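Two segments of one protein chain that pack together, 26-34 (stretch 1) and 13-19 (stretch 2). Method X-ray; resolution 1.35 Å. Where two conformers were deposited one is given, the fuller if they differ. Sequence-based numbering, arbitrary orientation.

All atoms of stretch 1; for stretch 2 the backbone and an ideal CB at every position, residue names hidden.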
# COMPACT_ATOMS: atom_id res chain seq x y z
N GLU A 26 -20.04 5.50 -5.04
CA GLU A 26 -20.01 6.94 -4.89
C GLU A 26 -18.91 7.36 -3.93
O GLU A 26 -18.69 6.72 -2.90
CB GLU A 26 -21.35 7.45 -4.37
CG GLU A 26 -22.50 7.27 -5.39
CD GLU A 26 -22.62 8.40 -6.42
OE1 GLU A 26 -21.80 9.34 -6.39
OE2 GLU A 26 -23.57 8.33 -7.24
N ILE A 27 -18.22 8.44 -4.26
CA ILE A 27 -17.32 9.13 -3.30
C ILE A 27 -18.22 9.87 -2.30
O ILE A 27 -19.02 10.75 -2.70
CB ILE A 27 -16.37 10.08 -4.01
CG1 ILE A 27 -15.36 9.27 -4.82
CG2 ILE A 27 -15.63 11.00 -2.99
CD1 ILE A 27 -14.35 10.12 -5.64
N VAL A 28 -18.15 9.51 -1.02
CA VAL A 28 -18.98 10.14 0.00
C VAL A 28 -18.21 11.14 0.87
O VAL A 28 -18.83 11.83 1.68
CB VAL A 28 -19.70 9.10 0.85
CG1 VAL A 28 -20.63 8.24 -0.05
CG2 VAL A 28 -18.74 8.24 1.67
N TRP A 29 -16.89 11.20 0.73
CA TRP A 29 -16.04 12.06 1.56
C TRP A 29 -14.70 12.18 0.86
O TRP A 29 -14.23 11.18 0.24
CB TRP A 29 -15.82 11.38 2.89
CG TRP A 29 -14.86 12.03 3.88
CD1 TRP A 29 -15.18 12.88 4.89
CD2 TRP A 29 -13.45 11.80 3.99
NE1 TRP A 29 -14.04 13.21 5.61
CE2 TRP A 29 -12.97 12.57 5.07
CE3 TRP A 29 -12.55 11.06 3.25
CZ2 TRP A 29 -11.62 12.56 5.46
CZ3 TRP A 29 -11.19 11.06 3.63
CH2 TRP A 29 -10.76 11.80 4.71
N GLU A 30 -14.13 13.38 0.84
CA GLU A 30 -12.77 13.63 0.36
C GLU A 30 -11.98 14.47 1.38
O GLU A 30 -12.55 15.14 2.28
CB GLU A 30 -12.72 14.34 -1.01
CG GLU A 30 -13.21 13.49 -2.16
CD GLU A 30 -13.10 14.13 -3.53
OE1 GLU A 30 -12.91 15.37 -3.62
OE2 GLU A 30 -13.19 13.38 -4.54
N TYR A 31 -10.66 14.41 1.22
CA TYR A 31 -9.75 15.27 1.98
C TYR A 31 -8.60 15.64 1.05
O TYR A 31 -8.07 14.78 0.33
CB TYR A 31 -9.25 14.52 3.20
CG TYR A 31 -8.36 15.30 4.15
CD1 TYR A 31 -6.98 15.36 3.97
CD2 TYR A 31 -8.91 15.99 5.23
CE1 TYR A 31 -6.17 16.07 4.83
CE2 TYR A 31 -8.09 16.72 6.12
CZ TYR A 31 -6.71 16.75 5.90
OH TYR A 31 -5.88 17.43 6.77
N PRO A 32 -8.21 16.92 1.01
CA PRO A 32 -7.27 17.37 0.01
C PRO A 32 -5.81 17.07 0.35
O PRO A 32 -5.39 17.06 1.52
CB PRO A 32 -7.49 18.88 0.01
CG PRO A 32 -7.81 19.18 1.42
CD PRO A 32 -8.69 18.02 1.88
N LEU A 33 -5.02 16.82 -0.69
CA LEU A 33 -3.58 16.75 -0.57
C LEU A 33 -2.99 18.05 -1.14
O LEU A 33 -3.52 18.64 -2.08
CB LEU A 33 -3.01 15.54 -1.30
CG LEU A 33 -3.59 14.19 -0.87
CD1 LEU A 33 -2.98 13.08 -1.69
CD2 LEU A 33 -3.35 13.92 0.63
N GLU A 34 -1.83 18.44 -0.63
CA GLU A 34 -1.18 19.70 -1.02
C GLU A 34 -0.18 19.52 -2.14
O GLU A 34 0.20 18.41 -2.52
CB GLU A 34 -0.49 20.29 0.22
CG GLU A 34 -1.44 20.43 1.40
CD GLU A 34 -2.60 21.36 1.17
OE1 GLU A 34 -2.39 22.43 0.54
OE2 GLU A 34 -3.72 21.08 1.62
N UNK A 13 -0.48 10.70 -7.86
CA UNK A 13 -1.07 11.43 -8.99
C UNK A 13 -2.55 11.76 -8.80
O UNK A 13 -3.18 12.26 -9.75
CB UNK A 13 -0.90 10.61 -10.27
N UNK A 14 -3.13 11.47 -7.64
CA UNK A 14 -4.47 11.90 -7.27
C UNK A 14 -4.33 12.78 -6.07
O UNK A 14 -3.78 12.40 -5.04
CB UNK A 14 -5.40 10.72 -6.99
N UNK A 15 -4.79 14.03 -6.20
CA UNK A 15 -4.62 15.04 -5.15
C UNK A 15 -5.66 15.07 -4.05
O UNK A 15 -5.83 16.11 -3.38
CB UNK A 15 -4.59 16.42 -5.80
N UNK A 16 -6.36 13.95 -3.85
CA UNK A 16 -7.35 13.75 -2.79
C UNK A 16 -7.16 12.37 -2.21
O UNK A 16 -6.74 11.46 -2.93
CB UNK A 16 -8.78 13.93 -3.31
N UNK A 17 -7.51 12.19 -0.94
CA UNK A 17 -7.90 10.86 -0.46
C UNK A 17 -9.42 10.86 -0.33
O UNK A 17 -10.04 11.93 -0.23
CB UNK A 17 -7.23 10.51 0.87
N UNK A 18 -10.04 9.71 -0.41
CA UNK A 18 -11.48 9.62 -0.51
C UNK A 18 -12.00 8.41 0.19
O UNK A 18 -11.29 7.42 0.38
CB UNK A 18 -11.92 9.60 -1.97
N UNK A 19 -13.29 8.45 0.56
CA UNK A 19 -14.01 7.29 1.03
C UNK A 19 -15.15 7.03 0.06
O UNK A 19 -15.89 7.95 -0.31
CB UNK A 19 -14.52 7.49 2.46

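Stretch 2 runs antiparallel to stretch 1, and the two backbones pair over much of their length. The side chains of paired residues alternate between two faces of the sheet.

Position 13 lies beyond the reach of stretch 1. Its phi of 80° is positive, which by itself favours glycine. The residue is Gly13.

At position 14 the CA-to-CB bond points sideways, and nothing of stretch 1 lies within 5.5 Å of the ideal CB. Many side chains would fit; only a long one could return to stretch 1. The residue is Trp14. Its ring extends to Ile27, with Trp14 CZ2 4.2 Å from Ile27 CD1, and meets that methyl at its edge.

Position 15 also points sideways. The space is open, so small or polar residues would suit. The residue is Asn15. Leu33 N donates to Asn15 O at 2.9 Å, while the side chain stays 4.4 Å or more from stretch 1.

Position 16 pairs with Pro32, and its CB shares a face with Pro32 and Glu30. The carboxylate of Glu30 is near, with Glu30 CD 4.3 Å from the ideal CB of position 16. A long polar or basic chain would suit. The residue is Lys16. Lys16 CG lies 3.7 Å from Glu30 OE1, but the amine runs on past Pro32, with Lys16 NZ 3.8 Å from Pro32 CB. A water O accepts from Lys16 NZ (3.1 Å) and donates to Asn15 O (2.8 Å) and Leu33 O (3.2 Å).

Position 17 pairs with Tyr31 through two backbone hydrogen bonds. Its CB is on the same face of the sheet as Trp29 and Tyr31; the ideal CB is 4.9 Å from Trp29 CZ3 and 5.2 Å from Leu33 CD2. A medium or large apolar residue is expected, such as valine, leucine or isoleucine. The residue is Ile17. Ile17 CG1 lies 3.8 Å from Tyr31 CB and 4.1 Å from Trp29 CZ3; Ile17 CG2 lies 4.3 Å from Leu33 CD2.

Position 18 is opposite Glu30 in a non-hydrogen-bonded pair. The ideal CB is already 3.6 Å from Trp29 O. A small side chain suits this closeness. The residue is Ala18, and Ala18 CB packs on Ile27 CG2 at 4.1 Å.

Position 19 pairs with Trp29. Trp29 CB (4.1 Å) and Val28 CG2 (4.4 Å) lie near the ideal CB of position 19, so a branched apolar residue would suit. The residue is Ile19. Ile19 CG1 reaches Trp29 CE3 at 3.5 Å, and Ile19 CG2 meets Val28 CG2 at 4.1 Å. Ile19 N donates to Trp29 O at 2.9 Å, and Val28 N to Ile19 O at 2.8 Å.

Stretch 2, residues 13-19: GWNKIAI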
# COMPACT_ATOMS: atom_id res chain seq x y z
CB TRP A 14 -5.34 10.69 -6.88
CG TRP A 14 -6.80 10.96 -6.72
CD1 TRP A 14 -7.48 12.11 -7.02
CD2 TRP A 14 -7.77 10.05 -6.18
NE1 TRP A 14 -8.82 11.96 -6.71
CE2 TRP A 14 -9.02 10.69 -6.23
CE3 TRP A 14 -7.70 8.74 -5.71
CZ2 TRP A 14 -10.20 10.07 -5.80
CZ3 TRP A 14 -8.88 8.15 -5.25
CH2 TRP A 14 -10.09 8.79 -5.35
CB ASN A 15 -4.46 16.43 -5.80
CG ASN A 15 -5.76 16.95 -6.41
OD1 ASN A 15 -6.82 16.31 -6.38
ND2 ASN A 15 -5.68 18.17 -6.98
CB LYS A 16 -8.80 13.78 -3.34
CG LYS A 16 -9.22 15.08 -4.02
CD LYS A 16 -9.14 16.29 -3.14
CE LYS A 16 -9.60 17.55 -3.94
NZ LYS A 16 -9.55 18.83 -3.17
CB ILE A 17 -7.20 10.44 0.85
CG1 ILE A 17 -7.49 11.41 1.97
CG2 ILE A 17 -5.66 10.33 0.57
CD1 ILE A 17 -6.93 11.00 3.30
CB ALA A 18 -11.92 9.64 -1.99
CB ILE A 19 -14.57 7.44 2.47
CG1 ILE A 19 -13.39 7.62 3.43
CG2 ILE A 19 -15.44 6.20 2.85
CD1 ILE A 19 -13.79 8.08 4.84
O HOH W 1 -6.43 18.81 -3.36
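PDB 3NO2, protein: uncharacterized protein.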